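Local coordinates for acyl-[acyl-carrier-protein]--UDP-N-acetylglucosamine O-acyltransferase (Helicobacter pylori, PDB 1J2Z), which transfers a (3R)-hydroxyacyl chain from acyl carrier protein to UDP-N-acetylglucosamine, the first step of lipid A biosynthesis, at residues 11-15 with 28-34. Numbering follows the deposited sequence.
Sequences SPKAE and IGDGVKL
The same corner of two adjacent coils of a parallel β-helix is stacked here: a type I turn from S11 to A14 packs on a type I turn from G29 to V32, and each runs on into a strand. I28 closes its strand in extended conformation, its O accepting S11 N at 3.0 Å, while its CG2 lies 4.0 Å from A14 CB. At G29 the chain enters turn 29-32, which is held by a weak V32 N to G29 O bond (3.5 Å); A14 N to S11 O (3.1 Å) closes turn 11-14. S11 OG accepts K13 N at 3.0 Å in an ST turn. D30 (chi1 p) packs against K13, CB to CB 3.7 Å, and one water donates to both D30 O (2.5 Å) and K13 O (3.1 Å), bridging the turns. V32, buried and pointing sideways, touches A14 loosely, CB to CB 4.4 Å; its O accepts E15 N at 3.0 Å. K33 pairs with E15 as a parallel bridge, CA to CA 4.7 Å, both side chains on the exposed face with chi1 m. L34 N completes the ladder, donating to E15 O at 2.9 Å. Buried I28 and L34 both touch L40. Such in-register stacking of turns and short strands, 18 residues per coil, is the signature of the left-handed β-helix of hexapeptide-repeat acyltransferases, here at its N-terminal end.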
loop_
_atom_site.group_PDB
_atom_site.type_symbol
_atom_site.label_atom_id
_atom_site.label_comp_id
_atom_site.label_asym_id
_atom_site.label_seq_id
_atom_site.Cartn_x
_atom_site.Cartn_y
_atom_site.Cartn_z
ATOM N N SER A 11 17.578 24.542 -5.504
ATOM C CA SER A 11 17.668 25.839 -4.845
ATOM C C SER A 11 19.118 26.261 -4.685
ATOM O O SER A 11 19.977 25.452 -4.340
ATOM C CB SER A 11 17.029 25.785 -3.462
ATOM O OG SER A 11 17.393 26.932 -2.714
ATOM N N PRO A 12 19.416 27.537 -4.949
ATOM C CA PRO A 12 20.805 27.972 -4.794
ATOM C C PRO A 12 21.251 27.901 -3.330
ATOM O O PRO A 12 22.439 27.916 -3.040
ATOM C CB PRO A 12 20.787 29.398 -5.353
ATOM C CG PRO A 12 19.353 29.841 -5.135
ATOM C CD PRO A 12 18.584 28.604 -5.528
ATOM N N LYS A 13 20.293 27.801 -2.414
ATOM C CA LYS A 13 20.616 27.729 -0.989
ATOM C C LYS A 13 20.911 26.314 -0.505
ATOM O O LYS A 13 21.403 26.123 0.609
ATOM C CB LYS A 13 19.482 28.331 -0.163
ATOM C CG LYS A 13 19.188 29.780 -0.532
ATOM C CD LYS A 13 18.066 30.356 0.308
ATOM C CE LYS A 13 17.739 31.777 -0.121
ATOM N NZ LYS A 13 16.720 32.385 0.781
ATOM N N ALA A 14 20.610 25.317 -1.334
ATOM C CA ALA A 14 20.877 23.937 -0.953
ATOM C C ALA A 14 22.382 23.725 -1.041
ATOM O O ALA A 14 23.061 24.413 -1.805
ATOM C CB ALA A 14 20.165 22.984 -1.885
ATOM N N GLU A 15 22.900 22.790 -0.254
ATOM C CA GLU A 15 24.328 22.495 -0.253
ATOM C C GLU A 15 24.539 21.123 -0.886
ATOM O O GLU A 15 24.089 20.109 -0.355
ATOM C CB GLU A 15 24.862 22.517 1.181
ATOM C CG GLU A 15 24.681 23.869 1.872
ATOM C CD GLU A 15 25.587 24.943 1.295
ATOM O OE1 GLU A 15 25.223 26.138 1.367
ATOM O OE2 GLU A 15 26.669 24.591 0.780
ATOM N N ILE A 28 14.830 19.993 -5.518
ATOM C CA ILE A 28 15.591 20.146 -4.285
ATOM C C ILE A 28 15.401 21.520 -3.644
ATOM O O ILE A 28 15.808 22.538 -4.206
ATOM C CB ILE A 28 17.085 19.882 -4.584
ATOM C CG1 ILE A 28 17.223 18.473 -5.171
ATOM C CG2 ILE A 28 17.933 20.055 -3.325
ATOM C CD1 ILE A 28 18.627 18.098 -5.579
ATOM N N GLY A 29 14.783 21.521 -2.462
ATOM C CA GLY A 29 14.496 22.746 -1.727
ATOM C C GLY A 29 15.685 23.475 -1.122
ATOM O O GLY A 29 16.810 22.967 -1.112
ATOM N N ASP A 30 15.429 24.663 -0.583
ATOM C CA ASP A 30 16.496 25.476 -0.030
ATOM C C ASP A 30 17.087 25.072 1.316
ATOM O O ASP A 30 18.006 25.724 1.790
ATOM C CB ASP A 30 16.078 26.954 0.009
ATOM C CG ASP A 30 14.879 27.214 0.895
ATOM O OD1 ASP A 30 14.617 26.409 1.812
ATOM O OD2 ASP A 30 14.208 28.246 0.681
ATOM N N GLY A 31 16.583 24.005 1.927
ATOM C CA GLY A 31 17.132 23.572 3.201
ATOM C C GLY A 31 17.795 22.204 3.109
ATOM O O GLY A 31 18.137 21.601 4.121
ATOM N N VAL A 32 17.992 21.722 1.886
ATOM C CA VAL A 32 18.584 20.408 1.668
ATOM C C VAL A 32 20.109 20.396 1.633
ATOM O O VAL A 32 20.748 21.352 1.189
ATOM C CB VAL A 32 18.063 19.783 0.335
ATOM C CG1 VAL A 32 18.730 18.431 0.088
ATOM C CG2 VAL A 32 16.540 19.625 0.386
ATOM N N LYS A 33 20.680 19.295 2.106
ATOM C CA LYS A 33 22.121 19.099 2.104
ATOM C C LYS A 33 22.379 17.681 1.617
ATOM O O LYS A 33 21.776 16.729 2.113
ATOM C CB LYS A 33 22.695 19.269 3.510
ATOM C CG LYS A 33 22.454 20.644 4.106
ATOM C CD LYS A 33 22.914 20.699 5.545
ATOM C CE LYS A 33 22.618 22.059 6.141
ATOM N NZ LYS A 33 21.199 22.461 5.928
ATOM N N LEU A 34 23.255 17.543 0.631
ATOM C CA LEU A 34 23.586 16.231 0.092
ATOM C C LEU A 34 25.085 16.020 0.247
ATOM O O LEU A 34 25.889 16.736 -0.351
ATOM C CB LEU A 34 23.196 16.147 -1.388
ATOM C CG LEU A 34 21.738 16.461 -1.752
ATOM C CD1 LEU A 34 21.559 16.346 -3.258
ATOM C CD2 LEU A 34 20.800 15.498 -1.030
HETATM O O HOH W 1 19.888 26.254 3.338
#